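Local coordinates for AT-rich interactive domain-containing protein 4 (Arabidopsis thaliana, PDB 6LQF) that reads chromatin through an ARID-PHD cassette, caught here with DNA and an H3K4me3 peptide, and probably helps regulate transcription in the nucleus, at residues 17-22 with 26-31; 38-43 with 119-124; 77-82 with 113-118. All coordinates share one frame; numbering follows the deposited sequence.

Contact 1: residues 17-22 with 26-31; sequences GRAHIQ and EEEFLR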
loop_
_atom_site.group_PDB
_atom_site.type_symbol
_atom_site.label_atom_id
_atom_site.label_comp_id
_atom_site.label_asym_id
_atom_site.label_seq_id
_atom_site.Cartn_x
_atom_site.Cartn_y
_atom_site.Cartn_z
ATOM N N GLY A 17 -15.300 0.123 14.556
ATOM C CA GLY A 17 -15.443 1.576 14.448
ATOM C C GLY A 17 -14.133 2.364 14.374
ATOM O O GLY A 17 -14.081 3.541 14.729
ATOM N N ARG A 18 -13.075 1.707 13.910
ATOM C CA ARG A 18 -11.772 2.327 13.710
ATOM C C ARG A 18 -11.911 3.504 12.767
ATOM O O ARG A 18 -12.731 3.456 11.825
ATOM C CB ARG A 18 -10.801 1.303 13.123
ATOM C CG ARG A 18 -9.308 1.639 13.236
ATOM C CD ARG A 18 -8.557 1.129 12.045
ATOM N NE ARG A 18 -8.998 1.865 10.858
ATOM C CZ ARG A 18 -9.046 1.371 9.625
ATOM N NH1 ARG A 18 -8.697 0.108 9.384
ATOM N NH2 ARG A 18 -9.466 2.175 8.622
ATOM N N ALA A 19 -11.113 4.544 12.997
ATOM C CA ALA A 19 -11.083 5.712 12.120
ATOM C C ALA A 19 -10.830 5.332 10.657
ATOM O O ALA A 19 -10.113 4.373 10.388
ATOM C CB ALA A 19 -10.007 6.690 12.580
ATOM N N HIS A 20 -11.388 6.105 9.721
ATOM C CA HIS A 20 -11.089 5.924 8.309
ATOM C C HIS A 20 -9.592 6.008 8.041
ATOM O O HIS A 20 -8.878 6.764 8.662
ATOM C CB HIS A 20 -11.830 6.969 7.471
ATOM C CG HIS A 20 -13.315 6.806 7.481
ATOM N ND1 HIS A 20 -14.120 7.261 6.458
ATOM C CD2 HIS A 20 -14.146 6.255 8.395
ATOM C CE1 HIS A 20 -15.381 6.990 6.739
ATOM N NE2 HIS A 20 -15.425 6.376 7.908
ATOM N N ILE A 21 -9.132 5.269 7.048
ATOM C CA ILE A 21 -7.691 5.059 6.872
ATOM C C ILE A 21 -6.946 6.341 6.511
ATOM O O ILE A 21 -5.760 6.441 6.809
ATOM C CB ILE A 21 -7.408 3.932 5.804
ATOM C CG1 ILE A 21 -5.972 3.386 5.918
ATOM C CG2 ILE A 21 -7.774 4.433 4.399
ATOM C CD1 ILE A 21 -5.657 2.781 7.274
ATOM N N GLN A 22 -7.638 7.336 5.963
ATOM C CA GLN A 22 -6.981 8.608 5.629
ATOM C C GLN A 22 -6.559 9.422 6.850
ATOM O O GLN A 22 -5.660 10.243 6.753
ATOM C CB GLN A 22 -7.889 9.492 4.755
ATOM C CG GLN A 22 -8.239 8.874 3.416
ATOM C CD GLN A 22 -9.571 8.121 3.425
ATOM O OE1 GLN A 22 -10.020 7.601 4.458
ATOM N NE2 GLN A 22 -10.218 8.074 2.259
ATOM N N GLU A 26 -1.338 5.617 13.614
ATOM C CA GLU A 26 -0.657 4.357 13.668
ATOM C C GLU A 26 -1.042 3.562 14.899
ATOM O O GLU A 26 -1.270 2.357 14.798
ATOM C CB GLU A 26 0.865 4.550 13.606
ATOM C CG GLU A 26 1.568 3.209 13.724
ATOM C CD GLU A 26 3.055 3.268 13.474
ATOM O OE1 GLU A 26 3.757 2.242 13.678
ATOM O OE2 GLU A 26 3.534 4.339 13.073
ATOM N N GLU A 27 -1.156 4.205 16.049
ATOM C CA GLU A 27 -1.460 3.429 17.255
ATOM C C GLU A 27 -2.883 2.858 17.199
ATOM O O GLU A 27 -3.108 1.668 17.529
ATOM C CB GLU A 27 -1.245 4.279 18.492
ATOM C CG GLU A 27 -1.820 3.638 19.730
ATOM C CD GLU A 27 -0.963 3.908 20.938
ATOM O OE1 GLU A 27 -1.415 3.498 22.032
ATOM O OE2 GLU A 27 0.138 4.522 20.784
ATOM N N GLU A 28 -3.857 3.664 16.791
ATOM C CA GLU A 28 -5.213 3.169 16.651
ATOM C C GLU A 28 -5.290 2.022 15.640
ATOM O O GLU A 28 -5.960 1.021 15.887
ATOM C CB GLU A 28 -6.148 4.289 16.210
ATOM C CG GLU A 28 -7.579 3.809 16.123
ATOM C CD GLU A 28 -8.591 4.911 15.822
ATOM O OE1 GLU A 28 -8.254 6.114 15.938
ATOM O OE2 GLU A 28 -9.739 4.550 15.491
ATOM N N PHE A 29 -4.587 2.151 14.509
ATOM C CA PHE A 29 -4.547 1.066 13.537
ATOM C C PHE A 29 -3.965 -0.219 14.132
ATOM O O PHE A 29 -4.586 -1.285 14.011
ATOM C CB PHE A 29 -3.734 1.510 12.307
ATOM C CG PHE A 29 -3.501 0.420 11.351
ATOM C CD1 PHE A 29 -4.503 0.068 10.440
ATOM C CD2 PHE A 29 -2.296 -0.263 11.327
ATOM C CE1 PHE A 29 -4.305 -1.020 9.536
ATOM C CE2 PHE A 29 -2.104 -1.334 10.384
ATOM C CZ PHE A 29 -3.108 -1.681 9.515
ATOM N N LEU A 30 -2.778 -0.121 14.732
ATOM C CA LEU A 30 -2.112 -1.325 15.203
ATOM C C LEU A 30 -2.912 -2.011 16.311
ATOM O O LEU A 30 -2.983 -3.245 16.353
ATOM C CB LEU A 30 -0.704 -1.001 15.700
ATOM C CG LEU A 30 0.278 -0.629 14.573
ATOM C CD1 LEU A 30 1.606 -0.136 15.181
ATOM C CD2 LEU A 30 0.531 -1.816 13.590
ATOM N N ARG A 31 -3.549 -1.234 17.175
ATOM C CA ARG A 31 -4.372 -1.850 18.212
ATOM C C ARG A 31 -5.561 -2.555 17.591
ATOM O O ARG A 31 -5.934 -3.652 18.051
ATOM C CB ARG A 31 -4.790 -0.789 19.247
ATOM C CG ARG A 31 -3.599 -0.313 20.070
ATOM C CD ARG A 31 -4.089 0.557 21.213
ATOM N NE ARG A 31 -2.969 1.071 21.987
ATOM C CZ ARG A 31 -2.376 0.391 22.977
ATOM N NH1 ARG A 31 -2.782 -0.836 23.274
ATOM N NH2 ARG A 31 -1.341 0.918 23.626
#
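Arg18 and Glu28 mark the closest approach of two backbones, 7.2 Å from CA to CA, where the irregular chain of residues 17-22 runs past the first turns of helix 26-39. Residues 18-20 are extended, and the backbone N-H of Ala19 is turned toward the helix. Glu28 takes it: CG lies anti to the backbone N (chi1 -177°) and the chain stays extended beyond it, so the carboxylate reaches across to the loop. Ala19 N donates to Glu28 OE2 at 2.8 Å in a nearly straight bond (168°), meeting the oxygen from above the carboxylate plane. The methyl of Ala19 lies against the same carboxylate, and Arg18 CG rests 3.7 Å from Glu28 OE2. Shortening Glu28 to an alanine would probably leave the Ala19 N-H without this acceptor and free residues 18-19 from this side of the helix.

The Arg18 chain bends back on its own loop. NE and NH2 both donate to Ala19 O (2.8 and 2.9 Å), which lies in the guanidinium plane. NH1 comes to the edge of the Phe29 ring, with CD1 4.3 Å away, while Ile21 CD1 sits over one guanidinium face and also touches Phe29 CD1.

Arg18 has further partners in Tyr122 OH and the carboxylate of Asp128, close to the zinc site of His14, Cys16, Asp32 and His126. Phe29 is buried, its ring meeting Phe67 and Tyr70 of helix 66-74 and Tyr122 of helix 120-124.

Contact 2: residues 38-43 with 119-124; sequences LIRGHT and LLEYEY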
loop_
_atom_site.group_PDB
_atom_site.type_symbol
_atom_site.label_atom_id
_atom_site.label_comp_id
_atom_site.label_asym_id
_atom_site.label_seq_id
_atom_site.Cartn_x
_atom_site.Cartn_y
_atom_site.Cartn_z
ATOM N N LEU A 38 -6.539 -11.470 17.225
ATOM C CA LEU A 38 -6.979 -12.320 18.362
ATOM C C LEU A 38 -8.377 -12.880 18.132
ATOM O O LEU A 38 -8.636 -14.063 18.411
ATOM C CB LEU A 38 -6.929 -11.540 19.685
ATOM C CG LEU A 38 -5.507 -11.238 20.120
ATOM C CD1 LEU A 38 -5.544 -10.479 21.428
ATOM C CD2 LEU A 38 -4.713 -12.515 20.290
ATOM N N ILE A 39 -9.301 -12.078 17.632
ATOM C CA ILE A 39 -10.643 -12.607 17.407
ATOM C C ILE A 39 -10.664 -13.686 16.290
ATOM O O ILE A 39 -11.514 -14.616 16.317
ATOM C CB ILE A 39 -11.626 -11.450 17.119
ATOM C CG1 ILE A 39 -13.034 -11.825 17.558
ATOM C CG2 ILE A 39 -11.610 -11.060 15.671
ATOM C CD1 ILE A 39 -13.098 -12.350 18.967
ATOM N N ARG A 40 -9.693 -13.640 15.382
ATOM C CA ARG A 40 -9.567 -14.655 14.352
ATOM C C ARG A 40 -8.764 -15.890 14.796
ATOM O O ARG A 40 -8.543 -16.835 14.040
ATOM C CB ARG A 40 -8.935 -14.025 13.117
ATOM C CG ARG A 40 -9.877 -12.983 12.402
ATOM C CD ARG A 40 -11.138 -13.630 11.843
ATOM N NE ARG A 40 -10.767 -14.666 10.888
ATOM C CZ ARG A 40 -10.781 -14.533 9.556
ATOM N NH1 ARG A 40 -11.207 -13.424 8.975
ATOM N NH2 ARG A 40 -10.399 -15.555 8.796
ATOM N N GLY A 41 -8.334 -15.871 16.056
ATOM C CA GLY A 41 -7.625 -17.007 16.594
ATOM C C GLY A 41 -6.149 -17.142 16.271
ATOM O O GLY A 41 -5.551 -18.191 16.575
ATOM N N HIS A 42 -5.522 -16.079 15.763
ATOM C CA HIS A 42 -4.095 -16.167 15.446
ATOM C C HIS A 42 -3.264 -15.667 16.609
ATOM O O HIS A 42 -2.484 -14.689 16.467
ATOM C CB HIS A 42 -3.747 -15.350 14.179
ATOM C CG HIS A 42 -4.606 -15.663 12.984
ATOM N ND1 HIS A 42 -4.837 -16.940 12.511
ATOM C CD2 HIS A 42 -5.291 -14.836 12.167
ATOM C CE1 HIS A 42 -5.643 -16.882 11.461
ATOM N NE2 HIS A 42 -5.909 -15.611 11.210
ATOM N N THR A 43 -3.457 -16.297 17.759
ATOM C CA THR A 43 -2.815 -15.885 19.010
ATOM C C THR A 43 -1.293 -15.791 18.917
ATOM O O THR A 43 -0.710 -14.872 19.499
ATOM C CB THR A 43 -3.237 -16.851 20.149
ATOM O OG1 THR A 43 -2.881 -18.189 19.796
ATOM C CG2 THR A 43 -4.720 -16.830 20.298
ATOM N N LEU A 119 -1.976 -9.099 7.515
ATOM C CA LEU A 119 -2.862 -8.033 7.021
ATOM C C LEU A 119 -3.910 -8.468 6.011
ATOM O O LEU A 119 -4.880 -7.727 5.801
ATOM C CB LEU A 119 -2.005 -6.909 6.391
ATOM C CG LEU A 119 -1.086 -6.153 7.361
ATOM C CD1 LEU A 119 -0.145 -5.178 6.560
ATOM C CD2 LEU A 119 -1.969 -5.410 8.335
ATOM N N LEU A 120 -3.801 -9.655 5.406
ATOM C CA LEU A 120 -4.729 -9.960 4.319
ATOM C C LEU A 120 -6.179 -10.161 4.784
ATOM O O LEU A 120 -7.135 -9.572 4.236
ATOM C CB LEU A 120 -4.226 -11.179 3.581
ATOM C CG LEU A 120 -5.075 -11.505 2.379
ATOM C CD1 LEU A 120 -5.210 -10.352 1.385
ATOM C CD2 LEU A 120 -4.387 -12.685 1.700
ATOM N N GLU A 121 -6.354 -10.973 5.837
ATOM C CA GLU A 121 -7.689 -11.124 6.400
ATOM C C GLU A 121 -8.229 -9.806 6.925
ATOM O O GLU A 121 -9.393 -9.480 6.763
ATOM C CB GLU A 121 -7.667 -12.166 7.530
ATOM C CG GLU A 121 -7.316 -13.533 6.969
ATOM C CD GLU A 121 -7.258 -14.631 8.022
ATOM O OE1 GLU A 121 -7.283 -14.331 9.249
ATOM O OE2 GLU A 121 -7.216 -15.804 7.585
ATOM N N TYR A 122 -7.332 -9.047 7.548
ATOM C CA TYR A 122 -7.727 -7.698 8.013
ATOM C C TYR A 122 -8.224 -6.829 6.877
ATOM O O TYR A 122 -9.250 -6.160 7.000
ATOM C CB TYR A 122 -6.557 -7.036 8.734
ATOM C CG TYR A 122 -6.898 -5.693 9.377
ATOM C CD1 TYR A 122 -6.823 -4.489 8.630
ATOM C CD2 TYR A 122 -7.253 -5.631 10.723
ATOM C CE1 TYR A 122 -7.146 -3.300 9.185
ATOM C CE2 TYR A 122 -7.562 -4.417 11.327
ATOM C CZ TYR A 122 -7.515 -3.277 10.550
ATOM O OH TYR A 122 -7.837 -2.070 11.119
ATOM N N GLU A 123 -7.500 -6.856 5.761
ATOM C CA GLU A 123 -7.919 -6.051 4.587
ATOM C C GLU A 123 -9.343 -6.433 4.154
ATOM O O GLU A 123 -10.178 -5.551 3.929
ATOM C CB GLU A 123 -6.960 -6.268 3.418
ATOM C CG GLU A 123 -7.380 -5.472 2.151
ATOM C CD GLU A 123 -6.690 -6.021 0.865
ATOM O OE1 GLU A 123 -5.440 -6.106 0.811
ATOM O OE2 GLU A 123 -7.397 -6.375 -0.094
ATOM N N TYR A 124 -9.600 -7.744 4.055
ATOM C CA TYR A 124 -10.933 -8.181 3.626
ATOM C C TYR A 124 -12.035 -7.736 4.623
ATOM O O TYR A 124 -13.182 -7.487 4.246
ATOM C CB TYR A 124 -10.981 -9.696 3.481
ATOM C CG TYR A 124 -10.063 -10.326 2.427
ATOM C CD1 TYR A 124 -9.547 -9.596 1.366
ATOM C CD2 TYR A 124 -9.667 -11.659 2.560
ATOM C CE1 TYR A 124 -8.711 -10.217 0.403
ATOM C CE2 TYR A 124 -8.842 -12.268 1.633
ATOM C CZ TYR A 124 -8.358 -11.555 0.566
ATOM O OH TYR A 124 -7.527 -12.242 -0.313
#
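Arg40 and His42 both meet Glu121, and all three side chains leave the backbone with CG beside the backbone N and anti to the carbonyl carbon; for Glu121 chi1 is -65°. The chains beyond CG bring the charged groups together: Glu121 runs straight out from helix 120-124, whereas Arg40 folds at its second and third torsions, which lays its guanidinium flat against the carboxylate.

The two partners use the acid in different ways. His42 meets it with its ring edge: NE2 donates to Glu121 OE1 at 2.7 Å, with the N-H pointing almost straight at the oxygen (167°). The oxygen lies in the imidazole plane and is met on its syn side, somewhat out of the carboxylate plane. Arg40 instead stacks, its plane only 18° from that of the carboxylate. NH2 is 3.4 Å from Glu121 CD, and OE1 sits over one guanidinium face. This salt bridge is one of charge alone, since no N-H of Arg40 points at OE1. The single oxygen OE1 thus takes a directed bond from the histidine and an electrostatic contact from the arginine, a setting that would probably favour the charged carboxylate. The carbonyl oxygen of Arg40 lies over the centre of the His42 ring, 3.9 Å above its plane.

Gly41, with its positive phi, closes a Schellman motif where helix 26-39 ends, and the turn lets Arg40 and His42 both face Glu121. This is a polar surface clasp between the end of helix 26-39 and the first turn of helix 120-124. Beneath it the helices pack directly: Glu121 touches Phe36, and Tyr122 lies on Val33 with its ring edge-to-face with Phe36.

Contact 3: residues 77-82 with 113-118; sequences GGFHVG and RHYETY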
loop_
_atom_site.group_PDB
_atom_site.type_symbol
_atom_site.label_atom_id
_atom_site.label_comp_id
_atom_site.label_asym_id
_atom_site.label_seq_id
_atom_site.Cartn_x
_atom_site.Cartn_y
_atom_site.Cartn_z
ATOM N N GLY A 77 -5.259 -0.653 -4.377
ATOM C CA GLY A 77 -6.278 -1.603 -4.751
ATOM C C GLY A 77 -6.230 -2.904 -3.995
ATOM O O GLY A 77 -7.044 -3.779 -4.277
ATOM N N GLY A 78 -5.316 -3.048 -3.032
ATOM C CA GLY A 78 -5.309 -4.253 -2.189
ATOM C C GLY A 78 -4.373 -5.338 -2.688
ATOM O O GLY A 78 -3.778 -5.222 -3.774
ATOM N N PHE A 79 -4.239 -6.396 -1.884
ATOM C CA PHE A 79 -3.253 -7.437 -2.129
ATOM C C PHE A 79 -3.410 -8.171 -3.451
ATOM O O PHE A 79 -2.416 -8.579 -4.038
ATOM C CB PHE A 79 -3.308 -8.455 -0.968
ATOM C CG PHE A 79 -2.196 -9.473 -1.003
ATOM C CD1 PHE A 79 -0.877 -9.082 -0.678
ATOM C CD2 PHE A 79 -2.450 -10.791 -1.346
ATOM C CE1 PHE A 79 0.144 -10.030 -0.692
ATOM C CE2 PHE A 79 -1.413 -11.736 -1.387
ATOM C CZ PHE A 79 -0.116 -11.336 -1.025
ATOM N N HIS A 80 -4.649 -8.249 -3.889
ATOM C CA HIS A 80 -4.991 -8.950 -5.137
ATOM C C HIS A 80 -4.330 -8.321 -6.371
ATOM O O HIS A 80 -4.215 -8.969 -7.413
ATOM C CB HIS A 80 -6.519 -8.978 -5.324
ATOM C CG HIS A 80 -6.973 -9.685 -6.572
ATOM N ND1 HIS A 80 -6.776 -11.037 -6.781
ATOM C CD2 HIS A 80 -7.620 -9.225 -7.675
ATOM C CE1 HIS A 80 -7.285 -11.378 -7.953
ATOM N NE2 HIS A 80 -7.801 -10.297 -8.517
ATOM N N VAL A 81 -3.923 -7.056 -6.274
ATOM C CA VAL A 81 -3.220 -6.457 -7.387
ATOM C C VAL A 81 -1.862 -7.149 -7.579
ATOM O O VAL A 81 -1.285 -7.100 -8.662
ATOM C CB VAL A 81 -3.102 -4.941 -7.157
ATOM C CG1 VAL A 81 -2.249 -4.214 -8.211
ATOM C CG2 VAL A 81 -4.519 -4.316 -7.099
ATOM N N GLY A 82 -1.333 -7.794 -6.539
ATOM C CA GLY A 82 -0.209 -8.664 -6.735
ATOM C C GLY A 82 1.038 -7.993 -7.200
ATOM O O GLY A 82 1.424 -6.952 -6.618
ATOM N N ARG A 113 4.728 -12.016 1.883
ATOM C CA ARG A 113 4.517 -13.043 2.903
ATOM C C ARG A 113 4.056 -12.397 4.216
ATOM O O ARG A 113 3.142 -12.881 4.883
ATOM C CB ARG A 113 5.797 -13.843 3.087
ATOM C CG ARG A 113 6.137 -14.797 1.960
ATOM C CD ARG A 113 7.222 -15.827 2.339
ATOM N NE ARG A 113 8.457 -15.205 2.816
ATOM C CZ ARG A 113 8.722 -14.959 4.097
ATOM N NH1 ARG A 113 7.829 -15.262 5.025
ATOM N NH2 ARG A 113 9.863 -14.396 4.453
ATOM N N HIS A 114 4.657 -11.262 4.583
ATOM C CA HIS A 114 4.237 -10.619 5.831
ATOM C C HIS A 114 2.820 -10.070 5.686
ATOM O O HIS A 114 2.062 -10.066 6.669
ATOM C CB HIS A 114 5.150 -9.455 6.198
ATOM C CG HIS A 114 6.514 -9.851 6.700
ATOM N ND1 HIS A 114 6.705 -10.821 7.655
ATOM C CD2 HIS A 114 7.742 -9.327 6.436
ATOM C CE1 HIS A 114 7.993 -10.904 7.941
ATOM N NE2 HIS A 114 8.646 -10.009 7.218
ATOM N N TYR A 115 2.460 -9.592 4.465
ATOM C CA TYR A 115 1.127 -9.069 4.305
ATOM C C TYR A 115 0.125 -10.212 4.458
ATOM O O TYR A 115 -0.891 -10.077 5.154
ATOM C CB TYR A 115 0.974 -8.407 2.927
ATOM C CG TYR A 115 -0.257 -7.536 2.821
ATOM C CD1 TYR A 115 -1.533 -8.082 2.560
ATOM C CD2 TYR A 115 -0.159 -6.171 2.960
ATOM C CE1 TYR A 115 -2.658 -7.279 2.449
ATOM C CE2 TYR A 115 -1.266 -5.387 2.843
ATOM C CZ TYR A 115 -2.502 -5.931 2.591
ATOM O OH TYR A 115 -3.596 -5.094 2.496
ATOM N N GLU A 116 0.413 -11.345 3.819
ATOM C CA GLU A 116 -0.425 -12.525 4.009
ATOM C C GLU A 116 -0.579 -12.925 5.481
ATOM O O GLU A 116 -1.679 -13.267 5.922
ATOM C CB GLU A 116 0.161 -13.703 3.239
ATOM C CG GLU A 116 -0.095 -13.543 1.759
ATOM C CD GLU A 116 0.540 -14.632 0.919
ATOM O OE1 GLU A 116 1.514 -15.273 1.385
ATOM O OE2 GLU A 116 0.066 -14.838 -0.215
ATOM N N THR A 117 0.503 -12.897 6.254
ATOM C CA THR A 117 0.448 -13.283 7.679
ATOM C C THR A 117 -0.391 -12.314 8.512
ATOM O O THR A 117 -1.254 -12.735 9.310
ATOM C CB THR A 117 1.896 -13.340 8.207
ATOM O OG1 THR A 117 2.612 -14.325 7.435
ATOM C CG2 THR A 117 1.969 -13.709 9.728
ATOM N N TYR A 118 -0.117 -10.998 8.394
ATOM C CA TYR A 118 -0.658 -10.055 9.349
ATOM C C TYR A 118 -1.872 -9.293 8.861
ATOM O O TYR A 118 -2.694 -8.821 9.673
ATOM C CB TYR A 118 0.417 -9.029 9.759
ATOM C CG TYR A 118 1.508 -9.596 10.616
ATOM C CD1 TYR A 118 1.303 -9.768 11.990
ATOM C CD2 TYR A 118 2.743 -9.957 10.065
ATOM C CE1 TYR A 118 2.299 -10.296 12.794
ATOM C CE2 TYR A 118 3.773 -10.474 10.870
ATOM C CZ TYR A 118 3.518 -10.656 12.235
ATOM O OH TYR A 118 4.518 -11.150 13.051
#
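Phe79 and Tyr115 form an aromatic pair inside the ARID domain, a helical DNA-binding fold, where the 3-10 turn after helix 66-74 leans on helix 107-118. The contact lies near the bound nucleic acid: His114, one residue before Tyr115, packs on a DNA phosphate, while Val81 on the turn packs on the backbone of the bound peptide.

The two rings are nearly parallel, with planes at 8°, but they are slid so far apart that they hardly overlap; their centroids are 5.2 Å apart. The two side chains run past each other in opposite directions. Each has its CG anti to the backbone N (chi1 -172° for Phe79, -165° for Tyr115), which brings each ring against the other segment. The nearest atoms are Phe79 CD1 and Tyr115 CD1, 3.5 Å apart, and Phe79 CB approaches Tyr115 CE1 to 3.7 Å.

The far end of the phenylalanine reaches the next residue on the helix. Phe79 CZ lies 3.6 Å from Glu116 CG, and Glu116 OE2 comes as near to the same CZ. The glutamate chain crosses the phenylalanine at about a right angle, placing its methylene and one carboxylate oxygen beside the end of the ring.

No hydrogen bond joins the two segments directly. Glu123 of helix 120-124 supplies that link, taking bonds from the hydroxyl of Tyr115 and the backbone N of Phe79. Gly77 ends helix 66-74 in a Schellman motif, and that helix presents Tyr70, Val73 and Val74 to the Tyr115 ring, while Leu120 packs on both aromatics from helix 120-124.

How the contacts relate
From the N terminus, contact 1 comes first, closing a short loop as the chain folds back on the start of helix 26-39. Contact 2 then opens at the far end of that helix and closes a long excursion at helix 120-124. Contact 3 lies wholly within this excursion, joining the turn after helix 66-74 to helix 107-118. Helix 120-124, part of contact 2, touches both of the other contacts and so connects all three. Contacts 1 and 3 do not touch, their nearest atoms being about 7 Å apart. Together they tie the N-terminal loop to the ARID helices.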